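PDB 5I4M: amidase, hydantoinase/carbamoylase family from Burkholderia vietnamiensis, which probably hydrolyses N-carbamoyl-L-amino acids, as a two-zinc enzyme of the peptidase M20 family. Local coordinates for the interface of chains A and B. Residues are numbered along the deposited sequence; one frame, centred on the assembly and turned at random. Chains: chain A/B, Amidase, hydantoinase/carbamoylase family.

Contact 1: the interface of chains A and B. Residues chain A 108, 150, 152, 236, 307, 309, 403; chain B 247, 294, 296-297.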
loop_
_atom_site.group_PDB
_atom_site.type_symbol
_atom_site.label_atom_id
_atom_site.label_comp_id
_atom_site.label_asym_id
_atom_site.label_seq_id
_atom_site.Cartn_x
_atom_site.Cartn_y
_atom_site.Cartn_z
ATOM N N GLN A 108 -16.289 -4.950 6.730
ATOM C CA GLN A 108 -15.104 -4.251 6.284
ATOM C C GLN A 108 -14.041 -4.283 7.376
ATOM O O GLN A 108 -14.347 -4.554 8.540
ATOM C CB GLN A 108 -15.465 -2.808 5.949
ATOM C CG GLN A 108 -16.420 -2.701 4.806
ATOM C CD GLN A 108 -15.687 -2.853 3.496
ATOM O OE1 GLN A 108 -14.479 -2.619 3.431
ATOM N NE2 GLN A 108 -16.402 -3.258 2.449
ATOM N N GLU A 150 -19.298 -8.180 1.278
ATOM C CA GLU A 150 -18.683 -6.854 1.203
ATOM C C GLU A 150 -17.810 -6.693 -0.034
ATOM O O GLU A 150 -17.613 -5.565 -0.505
ATOM C CB GLU A 150 -17.845 -6.567 2.453
ATOM C CG GLU A 150 -18.653 -6.289 3.727
ATOM C CD GLU A 150 -19.241 -4.881 3.765
ATOM O OE1 GLU A 150 -19.164 -4.157 2.752
ATOM O OE2 GLU A 150 -19.792 -4.487 4.818
ATOM N N SER A 152 -14.609 -6.978 -0.152
ATOM C CA SER A 152 -13.377 -6.302 0.243
ATOM C C SER A 152 -12.174 -7.242 0.235
ATOM O O SER A 152 -11.158 -6.953 -0.411
ATOM C CB SER A 152 -13.543 -5.679 1.636
ATOM O OG SER A 152 -12.313 -5.093 2.055
ATOM N N TRP A 236 -17.445 -1.503 -10.832
ATOM C CA TRP A 236 -16.151 -1.530 -10.161
ATOM C C TRP A 236 -15.056 -1.919 -11.147
ATOM O O TRP A 236 -15.273 -2.735 -12.049
ATOM C CB TRP A 236 -16.122 -2.536 -9.006
ATOM C CG TRP A 236 -17.031 -2.245 -7.846
ATOM C CD1 TRP A 236 -18.036 -1.323 -7.780
ATOM C CD2 TRP A 236 -17.004 -2.907 -6.579
ATOM N NE1 TRP A 236 -18.643 -1.370 -6.538
ATOM C CE2 TRP A 236 -18.022 -2.336 -5.784
ATOM C CE3 TRP A 236 -16.208 -3.928 -6.038
ATOM C CZ2 TRP A 236 -18.269 -2.755 -4.470
ATOM C CZ3 TRP A 236 -16.446 -4.336 -4.734
ATOM C CH2 TRP A 236 -17.468 -3.751 -3.966
ATOM N N ASP A 307 -14.547 2.752 -8.030
ATOM C CA ASP A 307 -15.897 2.435 -7.582
ATOM C C ASP A 307 -16.792 3.539 -8.122
ATOM O O ASP A 307 -16.625 4.704 -7.745
ATOM C CB ASP A 307 -15.933 2.369 -6.048
ATOM C CG ASP A 307 -17.309 2.030 -5.478
ATOM O OD1 ASP A 307 -18.307 2.707 -5.799
ATOM O OD2 ASP A 307 -17.366 1.088 -4.662
ATOM N N ARG A 309 -20.960 4.594 -8.968
ATOM C CA ARG A 309 -22.362 4.255 -8.732
ATOM C C ARG A 309 -23.254 5.387 -9.223
ATOM O O ARG A 309 -22.885 6.563 -9.134
ATOM C CB ARG A 309 -22.646 4.012 -7.237
ATOM C CG ARG A 309 -21.524 3.260 -6.543
ATOM C CD ARG A 309 -21.853 2.970 -5.090
ATOM N NE ARG A 309 -20.717 2.292 -4.481
ATOM C CZ ARG A 309 -20.809 1.445 -3.465
ATOM N NH1 ARG A 309 -21.996 1.182 -2.922
ATOM N NH2 ARG A 309 -19.720 0.836 -3.020
ATOM N N HIS A 403 -19.191 1.867 7.126
ATOM C CA HIS A 403 -17.822 1.494 6.767
ATOM C C HIS A 403 -16.799 2.296 7.568
ATOM O O HIS A 403 -15.674 2.532 7.119
ATOM C CB HIS A 403 -17.598 1.611 5.256
ATOM C CG HIS A 403 -18.255 0.495 4.493
ATOM N ND1 HIS A 403 -18.002 0.230 3.166
ATOM C CD2 HIS A 403 -19.149 -0.441 4.901
ATOM C CE1 HIS A 403 -18.716 -0.817 2.786
ATOM N NE2 HIS A 403 -19.419 -1.245 3.821
ATOM N N HIS B 247 -18.456 5.070 3.731
ATOM C CA HIS B 247 -18.893 4.203 2.644
ATOM C C HIS B 247 -18.618 4.850 1.289
ATOM O O HIS B 247 -18.903 6.032 1.078
ATOM C CB HIS B 247 -20.383 3.898 2.774
ATOM C CG HIS B 247 -20.771 2.603 2.146
ATOM N ND1 HIS B 247 -20.691 2.387 0.786
ATOM C CD2 HIS B 247 -21.194 1.438 2.692
ATOM C CE1 HIS B 247 -21.067 1.148 0.519
ATOM N NE2 HIS B 247 -21.381 0.552 1.660
ATOM N N SER B 294 -9.462 -0.565 1.406
ATOM C CA SER B 294 -10.556 -1.406 0.943
ATOM C C SER B 294 -11.295 -0.679 -0.167
ATOM O O SER B 294 -11.586 0.511 -0.045
ATOM C CB SER B 294 -11.518 -1.747 2.080
ATOM O OG SER B 294 -12.630 -2.486 1.593
ATOM N N ASN B 296 -14.244 -0.422 -1.384
ATOM C CA ASN B 296 -15.497 0.291 -1.158
ATOM C C ASN B 296 -15.505 1.049 0.173
ATOM O O ASN B 296 -16.562 1.249 0.781
ATOM C CB ASN B 296 -16.722 -0.633 -1.307
ATOM C CG ASN B 296 -16.629 -1.948 -0.531
ATOM O OD1 ASN B 296 -15.569 -2.360 -0.063
ATOM N ND2 ASN B 296 -17.775 -2.636 -0.431
ATOM N N VAL B 297 -14.339 1.544 0.593
ATOM C CA VAL B 297 -14.210 2.436 1.745
ATOM C C VAL B 297 -13.401 3.657 1.328
ATOM O O VAL B 297 -12.272 3.521 0.840
ATOM C CB VAL B 297 -13.525 1.757 2.948
ATOM C CG1 VAL B 297 -13.462 2.734 4.139
ATOM C CG2 VAL B 297 -14.220 0.456 3.336
#
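A:Gln108 and B:Asn296 meet amide to amide, their planes 72° apart, at the dinuclear zinc site of chain A. Hydrogen bonds of amide, hydroxyl and imidazole groups run across it. A:Gln108 NE2 gives one bond to B:Asn296 OD1 (2.8 Å), coming from above that carbonyl's plane, and a straighter one to OE1 of the zinc ligand A:Glu150 (2.9 Å), met from above the carboxylate plane. A:Gln108 OE1 accepts the hydroxyl OG of B:Ser294 (2.6 Å) in the carbonyl plane, on a lone pair; B:Ser294 OG also bonds A:Ser152 OG (2.7 Å). Both amide ends of A:Gln108 are therefore held, which fixes the flip of the group. B:Asn296, with CG between its backbone N and carbonyl carbon (chi1 49°), sends ND2 to the backbone oxygen A:Glu150 O (2.9 Å), while its own backbone O accepts A:His403 ND1 (3.0 Å) in the imidazole plane. This bond probably orients the zinc ligand A:His403.

Stacking adds to this. The rings of A:His403 and B:His247 lie face to face, 23° from parallel with centroids 3.8 Å apart, and A:Gln108 CG covers the opposite face of A:His403. A:Arg309 grips A:Asp307 side-on, NE to OD1 and NH2 to OD2, its guanidinium nearly perpendicular to B:His247. B:Val297 CG2 packs against the A:Gln108 amide.

A:Arg309, B:His247 and B:Asn296 are 3-phosphoglycerate-binding positions, so chain B's loops and strands 246-247 and 297-298 complete the zinc-site pocket beside chain A strands 233-242 and 301-310.

Contact 2: the interface of chains A and B. Residues chain A 264, 267-268, 285, 288; chain B 260-261, 264, 267.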
loop_
_atom_site.group_PDB
_atom_site.type_symbol
_atom_site.label_atom_id
_atom_site.label_comp_id
_atom_site.label_asym_id
_atom_site.label_seq_id
_atom_site.Cartn_x
_atom_site.Cartn_y
_atom_site.Cartn_z
ATOM N N SER A 264 -2.267 8.685 -9.240
ATOM C CA SER A 264 -2.755 9.839 -8.492
ATOM C C SER A 264 -3.611 10.745 -9.366
ATOM O O SER A 264 -4.615 11.308 -8.905
ATOM C CB SER A 264 -1.574 10.623 -7.916
ATOM O OG SER A 264 -0.925 9.848 -6.927
ATOM N N VAL A 267 -6.963 9.183 -9.469
ATOM C CA VAL A 267 -7.731 9.420 -8.244
ATOM C C VAL A 267 -8.472 10.747 -8.342
ATOM O O VAL A 267 -9.662 10.846 -8.009
ATOM C CB VAL A 267 -6.807 9.374 -7.012
ATOM C CG1 VAL A 267 -7.541 9.891 -5.761
ATOM C CG2 VAL A 267 -6.302 7.949 -6.766
ATOM N N ASP A 268 -7.783 11.781 -8.832
ATOM C CA ASP A 268 -8.402 13.092 -9.004
ATOM C C ASP A 268 -9.471 13.056 -10.089
ATOM O O ASP A 268 -10.553 13.636 -9.925
ATOM C CB ASP A 268 -7.318 14.121 -9.339
ATOM C CG ASP A 268 -7.622 15.508 -8.801
ATOM O OD1 ASP A 268 -8.505 15.648 -7.931
ATOM O OD2 ASP A 268 -6.949 16.463 -9.242
ATOM N N VAL A 285 -11.772 5.995 -5.236
ATOM C CA VAL A 285 -10.636 5.075 -5.292
ATOM C C VAL A 285 -10.332 4.690 -3.850
ATOM O O VAL A 285 -9.874 5.526 -3.063
ATOM C CB VAL A 285 -9.410 5.703 -5.972
ATOM C CG1 VAL A 285 -8.206 4.769 -5.865
ATOM C CG2 VAL A 285 -9.718 5.984 -7.437
ATOM N N MET A 288 -5.243 0.909 -3.193
ATOM C CA MET A 288 -4.085 1.237 -4.012
ATOM C C MET A 288 -2.893 0.465 -3.474
ATOM O O MET A 288 -2.693 0.406 -2.260
ATOM C CB MET A 288 -3.785 2.746 -3.996
ATOM C CG MET A 288 -2.616 3.120 -4.905
ATOM S SD MET A 288 -2.355 4.895 -5.113
ATOM C CE MET A 288 -3.749 5.302 -6.167
ATOM N N LEU B 260 -6.976 9.826 0.491
ATOM C CA LEU B 260 -6.240 9.478 -0.719
ATOM C C LEU B 260 -6.422 10.536 -1.793
ATOM O O LEU B 260 -5.489 10.809 -2.556
ATOM C CB LEU B 260 -6.677 8.100 -1.227
ATOM C CG LEU B 260 -5.976 7.591 -2.493
ATOM C CD1 LEU B 260 -4.458 7.622 -2.296
ATOM C CD2 LEU B 260 -6.437 6.190 -2.830
ATOM N N LEU B 261 -7.600 11.156 -1.865
ATOM C CA LEU B 261 -7.739 12.320 -2.730
ATOM C C LEU B 261 -6.710 13.381 -2.365
ATOM O O LEU B 261 -6.038 13.938 -3.241
ATOM C CB LEU B 261 -9.156 12.889 -2.636
ATOM C CG LEU B 261 -9.469 14.073 -3.556
ATOM C CD1 LEU B 261 -9.320 13.659 -5.041
ATOM C CD2 LEU B 261 -10.856 14.649 -3.258
ATOM N N SER B 264 -3.149 12.116 -3.288
ATOM C CA SER B 264 -2.962 12.101 -4.736
ATOM C C SER B 264 -2.707 13.499 -5.277
ATOM O O SER B 264 -1.901 13.682 -6.203
ATOM C CB SER B 264 -4.188 11.475 -5.400
ATOM O OG SER B 264 -4.329 10.129 -4.970
ATOM N N VAL B 267 0.885 14.243 -4.650
ATOM C CA VAL B 267 1.786 13.605 -5.615
ATOM C C VAL B 267 1.926 14.477 -6.855
ATOM O O VAL B 267 3.032 14.693 -7.367
ATOM C CB VAL B 267 1.297 12.195 -5.984
ATOM C CG1 VAL B 267 2.124 11.635 -7.172
ATOM C CG2 VAL B 267 1.368 11.255 -4.790
#
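Helix 259-276 of each chain, within the M20 dimerisation region, packs here against its own copy across the two-fold axis. Near that axis A:Ser264 CB and B:Ser264 CB lie 3.7 Å apart. The short side chains let the helices come close: each serine CB also lies near the backbone oxygen of the other, 3.5 Å from B:Ser264 O in the case of A:Ser264 CB.

On either side of this pair a valine meets the partner's serine. A:Val267 CB is 3.7 Å from B:Ser264 CB, and the valine sets CB and both methyls round B:Ser264 OG, with CG1 also reaching the backbone of B:Leu261. B:Val267 presents its CB to A:Ser264 in the same way, at 3.8 Å from A:Ser264 CB. The B:Ser264 hydroxyl does not bond across. B:Ser264 OG, held beside its backbone N (chi1 -62°), turns back one helical turn to B:Leu260 O (2.8 Å), approaching from above that carbonyl plane, so a polar group buried among carbons is satisfied within its own helix.

Farther along, B:Leu260 crosses A:Val285 at a slant, its CD2 branch touching A:Val285 CG1 at 3.8 Å and facing A:Met288 more loosely. B:Leu261 CD1 points toward the poorly ordered carboxylate of A:Asp268.

No polar group bonds across this patch; it joins the subunits by close, apolar helix packing, consistent with the dimerisation role of this region.

Contact 3: the interface of chains A and B. Residues chain A 47, 109-110, 403-405; chain B 245, 291-292, 297.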
loop_
_atom_site.group_PDB
_atom_site.type_symbol
_atom_site.label_atom_id
_atom_site.label_comp_id
_atom_site.label_asym_id
_atom_site.label_seq_id
_atom_site.Cartn_x
_atom_site.Cartn_y
_atom_site.Cartn_z
ATOM N N LYS A 47 -11.678 0.921 18.567
ATOM C CA LYS A 47 -12.569 2.059 18.363
ATOM C C LYS A 47 -14.044 1.692 18.477
ATOM O O LYS A 47 -14.898 2.565 18.279
ATOM C CB LYS A 47 -12.307 2.698 16.997
ATOM C CG LYS A 47 -10.926 3.316 16.858
ATOM C CD LYS A 47 -10.676 3.756 15.415
ATOM C CE LYS A 47 -9.301 4.362 15.241
ATOM N NZ LYS A 47 -9.076 4.766 13.827
ATOM N N PRO A 109 -12.782 -3.993 7.023
ATOM C CA PRO A 109 -11.750 -3.854 8.063
ATOM C C PRO A 109 -12.060 -2.735 9.039
ATOM O O PRO A 109 -11.737 -2.847 10.227
ATOM C CB PRO A 109 -10.469 -3.580 7.263
ATOM C CG PRO A 109 -10.933 -3.139 5.898
ATOM C CD PRO A 109 -12.241 -3.838 5.658
ATOM N N THR A 110 -12.661 -1.650 8.560
ATOM C CA THR A 110 -13.183 -0.572 9.406
ATOM C C THR A 110 -14.694 -0.706 9.547
ATOM O O THR A 110 -15.456 0.252 9.375
ATOM C CB THR A 110 -12.823 0.793 8.821
ATOM O OG1 THR A 110 -13.288 0.864 7.467
ATOM C CG2 THR A 110 -11.328 1.020 8.851
ATOM N N HIS A 403 -19.191 1.867 7.126
ATOM C CA HIS A 403 -17.822 1.494 6.767
ATOM C C HIS A 403 -16.799 2.296 7.568
ATOM O O HIS A 403 -15.674 2.532 7.119
ATOM C CB HIS A 403 -17.598 1.611 5.256
ATOM C CG HIS A 403 -18.255 0.495 4.493
ATOM N ND1 HIS A 403 -18.002 0.230 3.166
ATOM C CD2 HIS A 403 -19.149 -0.441 4.901
ATOM C CE1 HIS A 403 -18.716 -0.817 2.786
ATOM N NE2 HIS A 403 -19.419 -1.245 3.821
ATOM N N ASN A 404 -17.202 2.670 8.782
ATOM C CA ASN A 404 -16.378 3.298 9.806
ATOM C C ASN A 404 -16.781 2.648 11.124
ATOM O O ASN A 404 -17.949 2.300 11.313
ATOM C CB ASN A 404 -16.601 4.829 9.827
ATOM C CG ASN A 404 -15.662 5.570 10.787
ATOM O OD1 ASN A 404 -15.592 5.271 11.983
ATOM N ND2 ASN A 404 -14.949 6.565 10.256
ATOM N N GLU A 405 -15.815 2.445 12.015
ATOM C CA GLU A 405 -16.090 1.712 13.245
ATOM C C GLU A 405 -17.038 2.448 14.191
ATOM O O GLU A 405 -17.580 1.818 15.108
ATOM C CB GLU A 405 -14.768 1.397 13.941
ATOM C CG GLU A 405 -13.902 0.445 13.129
ATOM C CD GLU A 405 -12.426 0.602 13.401
ATOM O OE1 GLU A 405 -11.948 0.095 14.433
ATOM O OE2 GLU A 405 -11.737 1.228 12.574
ATOM N N GLU B 245 -12.775 7.606 7.194
ATOM C CA GLU B 245 -13.252 6.489 6.392
ATOM C C GLU B 245 -14.775 6.450 6.430
ATOM O O GLU B 245 -15.405 6.718 7.457
ATOM C CB GLU B 245 -12.660 5.156 6.868
ATOM C CG GLU B 245 -12.880 4.834 8.321
ATOM C CD GLU B 245 -11.768 5.361 9.200
ATOM O OE1 GLU B 245 -11.499 4.744 10.252
ATOM O OE2 GLU B 245 -11.158 6.388 8.833
ATOM N N HIS B 291 -5.043 3.548 4.116
ATOM C CA HIS B 291 -5.795 2.877 5.178
ATOM C C HIS B 291 -7.269 3.243 5.064
ATOM O O HIS B 291 -7.601 4.435 4.946
ATOM C CB HIS B 291 -5.311 3.243 6.589
ATOM C CG HIS B 291 -6.279 2.846 7.662
ATOM N ND1 HIS B 291 -6.338 1.568 8.179
ATOM C CD2 HIS B 291 -7.265 3.545 8.279
ATOM C CE1 HIS B 291 -7.302 1.503 9.080
ATOM N NE2 HIS B 291 -7.879 2.689 9.160
ATOM N N PRO B 292 -8.191 2.260 5.135
ATOM C CA PRO B 292 -7.909 0.832 5.331
ATOM C C PRO B 292 -7.555 0.087 4.051
ATOM O O PRO B 292 -7.307 -1.122 4.122
ATOM C CB PRO B 292 -9.222 0.297 5.926
ATOM C CG PRO B 292 -10.281 1.190 5.321
ATOM C CD PRO B 292 -9.634 2.558 5.212
ATOM N N VAL B 297 -14.339 1.544 0.593
ATOM C CA VAL B 297 -14.210 2.436 1.745
ATOM C C VAL B 297 -13.401 3.657 1.328
ATOM O O VAL B 297 -12.272 3.521 0.840
ATOM C CB VAL B 297 -13.525 1.757 2.948
ATOM C CG1 VAL B 297 -13.462 2.734 4.139
ATOM C CG2 VAL B 297 -14.220 0.456 3.336
HETATM O O HOH W 1 -13.112 3.221 11.356
HETATM O O HOH W 2 -9.196 3.820 11.060
HETATM O O HOH W 3 -10.941 6.061 12.320
#
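A:Asn404 and B:Glu245 cross at about a right angle, with amide and carboxylate planes only 18° apart. A:Asn404, its CG anti to the backbone N, points ND2 at the backbone oxygen B:Glu245 O (2.8 Å); the bond is nearly straight, 165° at the hydrogen, and lies in the amide plane. A chi1 of 55° lays B:Glu245 CG alongside the same amide, and the bend at chi2 carries the carboxylate on to a cluster of waters.

There OE1 meets three waters. Water 1 joins it to A:Glu405 N and OE2, water 2 to B:His291 NE2 and A:Lys47 NZ, and water 3 to A:Lys47 NZ, although that lysine is poorly ordered. Water 1 thus separates two carboxylates whose nearest oxygens, A:Glu405 OE2 and B:Glu245 OE1, are 4.2 Å apart.

A:Thr110 stands across B:Pro292, its methyl CG2 on CB at 3.7 Å, while A:Pro109 CG reaches the same CB. A:Thr110 OG1, also against B:Pro292 CG, bonds A:His403 O (2.9 Å).

The patch ties chain B to the loop following the zinc ligand A:His403 and to the A:Pro109-A:Thr110 stretch bonded to it, through a direct amide-to-carbonyl bond, proline packing and bridging water, and may steady that loop.

The C-alpha centres of contacts 1 and 3 lie about 10 Å apart, and the two contacts share A:His403 and B:Val297; contact 2 is about 15 Å from contact 1 and 18 Å from contact 3. Strand 288-291 links contacts 2 and 3, supplied by chain A to one and by chain B to the other. Contact 2 holds the dimerisation regions together at the two-fold axis, while contacts 1 and 3 bring chain B segments to the metal-bearing part of chain A. With every contact repeated by symmetry, each subunit would help build its partner's active site, which suggests that the dimer is the working unit.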